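Lysyl oxidase (Pichia pastoris, PDB 1W7C) probably oxidises primary amines, lysine side chains among them, using a copper ion and a topaquinone cofactor built into its own chain. Local coordinates at residues 321-324 / 329-332; 299-304 / 308-313; 158-161 / 165-168; 251-256 / 464-469. All coordinates share one frame; numbering follows the deposited sequence.

Contact 1: residues 321-324 / 329-332; sequences FYDI and ERIV
Ile331 and Val332, consecutive in sequence, both face the single residue Ile324, a classic beta bulge in the antiparallel hairpin of strands 318-326 and 329-344. The backbone bonds give the evidence: Ile324 O accepts from Ile331 N at 2.9 Å and, weakly, from Val332 N at 3.3 Å, whereas Ile324 N donates to Val332 O at 2.9 Å. The chain turns a corner at Asp323, just before Ile324, and again at Ile331 within the bulge. Ile324 and Val332 lie alongside each other on one face of the sheet, with Ile324 CD1 4.0 Å from Val332 CB.

The salt bridge is side-on and converges on one oxygen: Asp323 OD2 takes Arg330 NE at 2.8 Å and Arg330 NH2 at 2.9 Å. That oxygen lies near the guanidinium plane, but NH2 approaches it from above the carboxylate, and the two planes are 30° apart. A bend at chi3 (-55°) turns the NE/NH2 edge of the otherwise extended arginine toward the aspartate, which it crosses at about a right angle. Its NH1 forms a second salt bridge, to Asp73 on helix 65-73. A leucine at Arg330 would probably leave the buried Asp323 carboxylate without its charge partner and Asp73 without this bridge. Ile331 also shares a backbone hydrogen bond with calcium ligand Asp499. With one guanidinium between two carboxylates, both aspartates are likely to be favoured in their ionised form, and the charge pairing ties the hairpin corner to the helix.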
# COMPACT_ATOMS: atom_id res chain seq x y z
N PHE A 321 17.04 -12.09 8.24
CA PHE A 321 16.56 -13.38 7.77
C PHE A 321 17.61 -14.01 6.86
O PHE A 321 18.15 -13.32 5.98
CB PHE A 321 15.27 -13.22 6.97
CG PHE A 321 14.14 -12.64 7.77
CD1 PHE A 321 14.00 -11.26 7.86
CD2 PHE A 321 13.24 -13.44 8.42
CE1 PHE A 321 13.00 -10.71 8.63
CE2 PHE A 321 12.21 -12.90 9.18
CZ PHE A 321 12.08 -11.55 9.28
N TYR A 322 17.82 -15.32 7.01
CA TYR A 322 18.77 -16.04 6.19
C TYR A 322 18.13 -17.30 5.64
O TYR A 322 17.27 -17.95 6.28
CB TYR A 322 20.04 -16.38 6.99
CG TYR A 322 20.90 -15.19 7.25
CD1 TYR A 322 20.76 -14.44 8.41
CD2 TYR A 322 21.84 -14.79 6.33
CE1 TYR A 322 21.55 -13.27 8.60
CE2 TYR A 322 22.62 -13.68 6.53
CZ TYR A 322 22.49 -12.94 7.67
OH TYR A 322 23.30 -11.84 7.83
N ASP A 323 18.59 -17.67 4.44
CA ASP A 323 18.14 -18.94 3.81
C ASP A 323 16.63 -19.02 3.68
O ASP A 323 16.00 -19.98 4.10
CB ASP A 323 18.71 -20.15 4.57
CG ASP A 323 18.70 -21.40 3.74
OD1 ASP A 323 18.57 -22.50 4.35
OD2 ASP A 323 18.84 -21.35 2.50
N ILE A 324 16.04 -17.99 3.10
CA ILE A 324 14.60 -17.96 2.89
C ILE A 324 14.27 -18.87 1.73
O ILE A 324 14.71 -18.63 0.60
CB ILE A 324 14.04 -16.56 2.60
CG1 ILE A 324 14.42 -15.59 3.72
CG2 ILE A 324 12.51 -16.66 2.46
CD1 ILE A 324 13.95 -14.17 3.51
N GLU A 329 13.16 -24.45 -2.36
CA GLU A 329 14.20 -23.74 -3.06
C GLU A 329 14.49 -22.41 -2.38
O GLU A 329 13.56 -21.66 -2.06
CB GLU A 329 13.80 -23.47 -4.53
CG GLU A 329 13.50 -24.73 -5.35
CD GLU A 329 13.22 -24.39 -6.80
OE1 GLU A 329 12.06 -24.14 -7.15
OE2 GLU A 329 14.18 -24.30 -7.61
N ARG A 330 15.77 -22.08 -2.19
CA ARG A 330 16.15 -20.78 -1.68
C ARG A 330 15.81 -19.71 -2.72
O ARG A 330 16.21 -19.82 -3.86
CB ARG A 330 17.65 -20.73 -1.42
CG ARG A 330 18.13 -19.43 -0.88
CD ARG A 330 19.65 -19.35 -0.68
NE ARG A 330 20.05 -20.46 0.17
CZ ARG A 330 20.65 -21.59 -0.21
NH1 ARG A 330 21.18 -21.73 -1.42
NH2 ARG A 330 20.79 -22.56 0.67
N ILE A 331 15.10 -18.69 -2.27
CA ILE A 331 14.91 -17.48 -3.06
C ILE A 331 15.74 -16.29 -2.58
O ILE A 331 16.07 -15.44 -3.38
CB ILE A 331 13.43 -17.10 -3.20
CG1 ILE A 331 12.77 -16.80 -1.86
CG2 ILE A 331 12.66 -18.16 -3.99
CD1 ILE A 331 11.52 -16.00 -1.98
N VAL A 332 16.05 -16.25 -1.28
CA VAL A 332 16.82 -15.11 -0.74
C VAL A 332 17.84 -15.68 0.27
O VAL A 332 17.47 -16.32 1.24
CB VAL A 332 15.90 -14.09 0.00
CG1 VAL A 332 16.75 -13.02 0.71
CG2 VAL A 332 14.89 -13.48 -0.93

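Contact 2: residues 299-304 / 308-313; sequences EEYFSW and GFYTSW
Phe302 and Phe309 satisfy each other's backbone as an antiparallel hydrogen-bonded pair: Phe302 N reaches Phe309 O at 2.9 Å and Phe309 N returns to Phe302 O at 3.1 Å. Two residues farther along the hairpin, Thr311 N donates to Glu300 O at 3.0 Å. Water completes the polar end. One water donates to Glu300 OE2 and Thr311 O; another donates to Glu300 OE1 and is hydrogen-bonded to Thr311 OG1. Tyr399 OH bonds both Glu300 OE1 and Thr311 OG1, Asn19 ND2 bonds Thr311 O, and Tyr310 OH pairs with Lys17 O.

Most of the side-chain packing is aromatic. Tyr301 turns its edge to the face of Tyr310, CD1 standing 3.5 Å above that ring's plane, over its centre, with the ring planes at 58°. With chi1 at 56°, Phe309 CG sits between its own N and carbonyl carbon, and the ring turns a face to Phe302, whose CB makes a CH-pi contact 4.0 Å from the Phe309 centroid. Gly308 lets Tyr301 OH come close to its CA; a CB there would clash with the hydroxyl. Glu300 and Tyr301 both face Asp296 in a G1 beta bulge. With OE1 bonded to Tyr399 and a water and OE2 to a second water, the Glu300 carboxylate is probably restricted in rotation; a hydrated polar end adjoins an aromatic one.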
# COMPACT_ATOMS: atom_id res chain seq x y z
N GLU A 299 17.27 -23.23 17.15
CA GLU A 299 17.88 -22.74 15.93
C GLU A 299 17.20 -21.50 15.34
O GLU A 299 17.69 -20.94 14.38
CB GLU A 299 17.96 -23.84 14.87
CG GLU A 299 18.73 -25.09 15.29
CD GLU A 299 20.17 -24.82 15.67
OE1 GLU A 299 20.79 -23.83 15.26
OE2 GLU A 299 20.73 -25.64 16.40
N GLU A 300 16.10 -21.08 15.94
CA GLU A 300 15.31 -19.97 15.41
C GLU A 300 15.09 -20.15 13.88
O GLU A 300 15.31 -19.26 13.07
CB GLU A 300 15.92 -18.59 15.76
CG GLU A 300 15.56 -18.30 17.23
CD GLU A 300 16.20 -17.03 17.71
OE1 GLU A 300 15.52 -15.97 17.75
OE2 GLU A 300 17.43 -17.08 17.97
N TYR A 301 14.61 -21.36 13.57
CA TYR A 301 14.19 -21.74 12.22
C TYR A 301 12.68 -21.86 12.24
O TYR A 301 12.11 -22.42 13.19
CB TYR A 301 14.84 -23.06 11.81
CG TYR A 301 14.34 -23.57 10.48
CD1 TYR A 301 14.88 -23.10 9.28
CD2 TYR A 301 13.33 -24.50 10.41
CE1 TYR A 301 14.42 -23.55 8.07
CE2 TYR A 301 12.84 -24.95 9.19
CZ TYR A 301 13.40 -24.49 8.01
OH TYR A 301 12.93 -24.91 6.78
N PHE A 302 12.03 -21.29 11.23
CA PHE A 302 10.57 -21.19 11.15
C PHE A 302 10.08 -21.81 9.85
O PHE A 302 10.74 -21.68 8.83
CB PHE A 302 10.17 -19.70 11.18
CG PHE A 302 10.47 -19.07 12.49
CD1 PHE A 302 11.71 -18.53 12.76
CD2 PHE A 302 9.53 -19.09 13.52
CE1 PHE A 302 12.00 -18.05 14.02
CE2 PHE A 302 9.83 -18.60 14.76
CZ PHE A 302 11.04 -18.09 15.02
N SER A 303 8.96 -22.53 9.92
CA SER A 303 8.28 -23.09 8.76
C SER A 303 6.79 -22.72 8.78
O SER A 303 6.12 -22.75 9.81
CB SER A 303 8.43 -24.65 8.69
OG SER A 303 7.65 -25.30 9.64
N TRP A 304 6.30 -22.39 7.60
CA TRP A 304 4.90 -22.09 7.40
C TRP A 304 4.54 -22.29 5.94
O TRP A 304 5.06 -21.59 5.08
CB TRP A 304 4.57 -20.67 7.83
CG TRP A 304 3.16 -20.24 7.50
CD1 TRP A 304 2.02 -20.48 8.22
CD2 TRP A 304 2.75 -19.43 6.38
NE1 TRP A 304 0.93 -19.92 7.61
CE2 TRP A 304 1.34 -19.26 6.49
CE3 TRP A 304 3.41 -18.86 5.30
CZ2 TRP A 304 0.60 -18.55 5.54
CZ3 TRP A 304 2.66 -18.17 4.38
CH2 TRP A 304 1.30 -17.99 4.50
N GLY A 308 10.41 -21.59 4.61
CA GLY A 308 11.34 -21.81 5.69
C GLY A 308 12.36 -20.68 5.74
O GLY A 308 12.69 -20.10 4.70
N PHE A 309 12.88 -20.39 6.93
CA PHE A 309 13.93 -19.38 7.10
C PHE A 309 14.49 -19.43 8.51
O PHE A 309 13.83 -19.93 9.41
CB PHE A 309 13.46 -17.95 6.76
CG PHE A 309 12.26 -17.48 7.53
CD1 PHE A 309 10.99 -17.62 6.99
CD2 PHE A 309 12.37 -16.99 8.83
CE1 PHE A 309 9.86 -17.23 7.71
CE2 PHE A 309 11.23 -16.58 9.56
CZ PHE A 309 9.99 -16.72 8.99
N TYR A 310 15.67 -18.86 8.67
CA TYR A 310 16.28 -18.63 9.96
C TYR A 310 16.26 -17.15 10.26
O TYR A 310 16.40 -16.32 9.36
CB TYR A 310 17.74 -19.09 9.97
CG TYR A 310 17.96 -20.54 9.63
CD1 TYR A 310 18.05 -20.94 8.31
CD2 TYR A 310 18.19 -21.49 10.60
CE1 TYR A 310 18.28 -22.28 7.98
CE2 TYR A 310 18.42 -22.83 10.28
CZ TYR A 310 18.48 -23.20 8.96
OH TYR A 310 18.70 -24.53 8.65
N THR A 311 16.14 -16.82 11.54
CA THR A 311 16.30 -15.43 11.97
C THR A 311 17.59 -15.25 12.78
O THR A 311 18.15 -16.19 13.34
CB THR A 311 15.14 -14.94 12.87
OG1 THR A 311 15.17 -15.67 14.08
CG2 THR A 311 13.77 -15.15 12.20
N SER A 312 18.08 -14.04 12.75
CA SER A 312 19.24 -13.61 13.50
C SER A 312 18.98 -12.23 14.03
O SER A 312 18.21 -11.48 13.45
CB SER A 312 20.49 -13.61 12.60
OG SER A 312 21.62 -13.22 13.34
N TRP A 313 19.66 -11.88 15.12
CA TRP A 313 19.46 -10.59 15.79
C TRP A 313 20.78 -9.91 16.06
O TRP A 313 21.72 -10.54 16.58
CB TRP A 313 18.74 -10.84 17.13
CG TRP A 313 18.28 -9.56 17.76
CD1 TRP A 313 18.98 -8.76 18.63
CD2 TRP A 313 17.00 -8.95 17.59
NE1 TRP A 313 18.21 -7.68 19.00
CE2 TRP A 313 17.00 -7.77 18.36
CE3 TRP A 313 15.84 -9.28 16.86
CZ2 TRP A 313 15.89 -6.94 18.44
CZ3 TRP A 313 14.73 -8.45 16.96
CH2 TRP A 313 14.77 -7.29 17.73
O HOH W 1 19.15 -16.47 15.95
O HOH W 2 16.96 -14.00 15.90

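Contact 3: residues 158-161 / 165-168; sequences VLEG and VPYE
Glu160 and Val165 meet through a carbon rather than a nitrogen: Glu160 CA points its hydrogen at Val165 O, 3.3 Å away, with an angle of 151° at the hydrogen. No conventional hydrogen bond joins 158-161 to 165-168, so the two segments meet through this CA-H...O contact and packing where the chain leaves helix 153-163. The Glu160 side chain runs on alongside the same carbonyl, its CG 3.8 Å from Val165 O. With CG anti to the backbone N (chi1 -175°) and the chain extended beyond it, the carboxylate is laid obliquely across Pro166, where OE2 comes within 3.7 Å of the proline CD. On the other flank Leu159 CD1 touches Tyr167 CD1 at 3.8 Å; these two side chains lie side by side and point the same way.

A second shell sets these groups in place. Tyr167 OH is hydrogen-bonded to Asn147 OD1, and its side chain packs on Asn151, which bears a sugar. Glu168 OE1, in the plane of the Tyr167 ring at its edge, forms a salt bridge with Arg156 of helix 153-163. Met170, where strand 170-180 starts, packs against both Leu159 and Val165. Farther out, Val158 faces helix 238-246, and Gly161 O receives Lys255 NZ from the loop beyond that helix.

The buried Val165 O has no hydrogen-bond partner in the model, so its polarity is met here only by the weak CA-H donor of Glu160. The direct contact is thus held by that interaction and van der Waals packing, with the polar ties supplied by the second shell.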
# COMPACT_ATOMS: atom_id res chain seq x y z
N VAL A 158 20.36 34.00 32.19
CA VAL A 158 20.07 34.09 30.76
C VAL A 158 18.99 33.09 30.37
O VAL A 158 17.99 33.43 29.73
CB VAL A 158 21.34 33.83 29.90
CG1 VAL A 158 20.98 33.63 28.43
CG2 VAL A 158 22.34 34.98 30.04
N LEU A 159 19.19 31.83 30.75
CA LEU A 159 18.26 30.79 30.38
C LEU A 159 16.86 31.03 30.96
O LEU A 159 15.87 30.91 30.24
CB LEU A 159 18.78 29.42 30.78
CG LEU A 159 20.01 28.91 30.03
CD1 LEU A 159 20.57 27.68 30.77
CD2 LEU A 159 19.69 28.57 28.57
N GLU A 160 16.75 31.37 32.24
CA GLU A 160 15.44 31.61 32.84
C GLU A 160 14.77 32.83 32.22
O GLU A 160 13.58 32.82 31.97
CB GLU A 160 15.54 31.77 34.37
CG GLU A 160 14.17 31.91 35.02
CD GLU A 160 14.17 31.66 36.51
OE1 GLU A 160 15.21 31.88 37.15
OE2 GLU A 160 13.12 31.24 37.04
N GLY A 161 15.55 33.88 31.99
CA GLY A 161 15.04 35.08 31.35
C GLY A 161 14.46 34.85 29.97
O GLY A 161 13.40 35.39 29.66
N VAL A 165 11.60 29.30 32.56
CA VAL A 165 11.73 28.35 33.66
C VAL A 165 13.21 28.28 34.03
O VAL A 165 14.07 28.58 33.21
CB VAL A 165 11.20 26.92 33.26
CG1 VAL A 165 9.74 26.98 32.79
CG2 VAL A 165 12.10 26.29 32.19
N PRO A 166 13.53 27.90 35.27
CA PRO A 166 14.94 27.78 35.66
C PRO A 166 15.62 26.57 35.01
O PRO A 166 14.97 25.68 34.47
CB PRO A 166 14.87 27.63 37.18
CG PRO A 166 13.55 27.03 37.44
CD PRO A 166 12.62 27.59 36.39
N TYR A 167 16.94 26.57 35.08
CA TYR A 167 17.77 25.50 34.53
C TYR A 167 17.32 24.10 34.94
O TYR A 167 17.34 23.19 34.11
CB TYR A 167 19.21 25.73 34.96
CG TYR A 167 20.22 24.72 34.45
CD1 TYR A 167 20.61 24.70 33.11
CD2 TYR A 167 20.83 23.83 35.32
CE1 TYR A 167 21.57 23.82 32.66
CE2 TYR A 167 21.80 22.94 34.87
CZ TYR A 167 22.16 22.94 33.54
OH TYR A 167 23.13 22.08 33.10
N GLU A 168 16.85 23.94 36.18
CA GLU A 168 16.44 22.63 36.70
C GLU A 168 15.25 22.05 35.92
O GLU A 168 15.00 20.84 35.95
CB GLU A 168 16.03 22.72 38.17
CG GLU A 168 17.18 22.83 39.16
CD GLU A 168 18.02 24.07 38.96
OE1 GLU A 168 19.25 23.92 38.86
OE2 GLU A 168 17.44 25.20 38.90

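Contact 4: residues 251-256 / 464-469; sequences VTLPKI and AGYWNP
Tyr466 reaches across to Leu253 and Pro254, and each step outward from its CB brings it closer to them. CG stands anti to the backbone N (chi1 -176°), which directs the ring away from its own strand and over to the loop. On one side of the ring CE2 lies 3.9 Å from Leu253 CD1; on the other CE1 is 3.5 Å from Pro254 O. CZ has the same carbonyl beside it and Leu253 CB a little farther off. At the tip, OH donates to Pro254 O in a short 2.6 Å hydrogen bond. The acceptor lies in the plane of the tyrosine ring, at its edge, and the hydroxyl meets it in the carbonyl plane on a lone pair, with a C=O...donor angle of 133°. Carbon also closes in on the hydroxyl oxygen: Leu253 CB is 3.3 Å and Pro254 CD 3.6 Å from Tyr466 OH.

A phenylalanine in place of Tyr466 would probably leave Pro254 O without this donor and open a small gap beside Leu253 CB.

Leu253 extends the contact with its CD1, 3.8 Å from Asn468 ND2. The Asn468 amide is fixed by other bonds, OD1 to Glu470 N and ND2 to Asn231 OD1. Leu253 N is hydrogen-bonded to Tyr230 OH, at the end of strand 224-230. Strand 465-466, an outer strand of a small antiparallel sheet, pairs with strand 483-484, and Val482 just before that partner packs on Tyr466. The contact thus fastens the irregular chain following helix 238-246 to the edge of this sheet.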
# COMPACT_ATOMS: atom_id res chain seq x y z
N VAL A 251 14.65 41.75 21.92
CA VAL A 251 13.45 41.00 21.59
C VAL A 251 13.52 39.60 22.22
O VAL A 251 14.42 38.82 21.92
CB VAL A 251 13.24 40.91 20.06
CG1 VAL A 251 12.06 40.00 19.70
CG2 VAL A 251 13.04 42.32 19.47
N THR A 252 12.58 39.33 23.12
CA THR A 252 12.38 37.99 23.66
C THR A 252 11.21 37.36 22.93
O THR A 252 10.10 37.92 22.90
CB THR A 252 12.12 38.05 25.15
OG1 THR A 252 13.22 38.69 25.81
CG2 THR A 252 12.09 36.65 25.75
N LEU A 253 11.46 36.22 22.31
CA LEU A 253 10.41 35.54 21.59
C LEU A 253 9.40 34.90 22.56
O LEU A 253 9.74 34.62 23.72
CB LEU A 253 11.01 34.47 20.69
CG LEU A 253 11.91 34.97 19.57
CD1 LEU A 253 12.69 33.81 19.00
CD2 LEU A 253 11.09 35.68 18.47
N PRO A 254 8.17 34.68 22.10
CA PRO A 254 7.15 34.07 22.95
C PRO A 254 7.59 32.76 23.61
O PRO A 254 8.18 31.88 22.97
CB PRO A 254 5.98 33.84 21.98
CG PRO A 254 6.15 34.93 20.95
CD PRO A 254 7.65 35.03 20.77
N LYS A 255 7.30 32.65 24.89
CA LYS A 255 7.72 31.52 25.71
C LYS A 255 6.66 30.42 25.69
O LYS A 255 5.47 30.68 25.52
CB LYS A 255 8.01 31.99 27.15
CG LYS A 255 9.16 32.99 27.22
CD LYS A 255 9.34 33.59 28.61
CE LYS A 255 10.38 34.70 28.59
NZ LYS A 255 10.36 35.48 29.85
N ILE A 256 7.11 29.19 25.88
CA ILE A 256 6.24 28.04 25.98
C ILE A 256 5.35 28.19 27.21
O ILE A 256 5.84 28.55 28.28
CB ILE A 256 7.08 26.75 26.07
CG1 ILE A 256 7.85 26.54 24.76
CG2 ILE A 256 6.19 25.57 26.29
CD1 ILE A 256 9.02 25.55 24.88
N ALA A 464 10.07 18.16 16.76
CA ALA A 464 9.60 19.45 16.32
C ALA A 464 10.69 20.50 16.54
O ALA A 464 11.83 20.20 16.96
CB ALA A 464 8.39 19.80 17.11
N GLY A 465 10.40 21.73 16.12
CA GLY A 465 11.29 22.83 16.36
C GLY A 465 10.58 24.05 16.89
O GLY A 465 9.37 24.17 16.78
N TYR A 466 11.34 25.00 17.44
CA TYR A 466 10.73 26.26 17.87
C TYR A 466 10.26 27.04 16.62
O TYR A 466 10.96 27.10 15.62
CB TYR A 466 11.71 27.07 18.73
CG TYR A 466 11.07 28.34 19.25
CD1 TYR A 466 10.41 28.35 20.46
CD2 TYR A 466 11.07 29.49 18.50
CE1 TYR A 466 9.75 29.50 20.91
CE2 TYR A 466 10.41 30.64 18.93
CZ TYR A 466 9.75 30.62 20.13
OH TYR A 466 9.08 31.75 20.55
N TRP A 467 9.04 27.57 16.68
CA TRP A 467 8.47 28.36 15.60
C TRP A 467 8.85 29.82 15.73
O TRP A 467 8.35 30.52 16.63
CB TRP A 467 6.94 28.23 15.57
CG TRP A 467 6.30 29.12 14.53
CD1 TRP A 467 5.77 30.34 14.73
CD2 TRP A 467 6.13 28.84 13.13
NE1 TRP A 467 5.29 30.85 13.55
CE2 TRP A 467 5.51 29.95 12.55
CE3 TRP A 467 6.47 27.76 12.30
CZ2 TRP A 467 5.18 30.03 11.18
CZ3 TRP A 467 6.14 27.83 10.95
CH2 TRP A 467 5.51 28.97 10.41
N ASN A 468 9.73 30.27 14.86
CA ASN A 468 10.07 31.68 14.74
C ASN A 468 9.36 32.21 13.50
O ASN A 468 9.70 31.81 12.40
CB ASN A 468 11.58 31.85 14.62
CG ASN A 468 12.01 33.30 14.58
OD1 ASN A 468 11.33 34.17 14.01
ND2 ASN A 468 13.14 33.58 15.19
N PRO A 469 8.38 33.10 13.65
CA PRO A 469 7.61 33.54 12.48
C PRO A 469 8.48 34.13 11.36
O PRO A 469 8.09 34.08 10.21
CB PRO A 469 6.69 34.63 13.05
CG PRO A 469 6.62 34.38 14.52
CD PRO A 469 7.90 33.71 14.90

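From the N terminus, contact 3 comes first, closing the short turn between helix 153-163 and strand 170-180. Contact 4 opens at 251-256 and closes only at 464-469, a loop of 207 residues that ties the irregular chain after helix 238-246 to strand 465-466. Contacts 2 and 1 are nested inside it, in that order and in series, each closing a beta hairpin; no two contacts cross. The hairpins adjoin through strands 307-314 and 318-326, where Tyr322 N lies 2.9 Å from Tyr310 O. Contacts 3 and 4 also touch, their centres about 15 Å apart, whereas the centres of contacts 1 and 4 are about 52 Å apart, on opposite sides of the chain's centre.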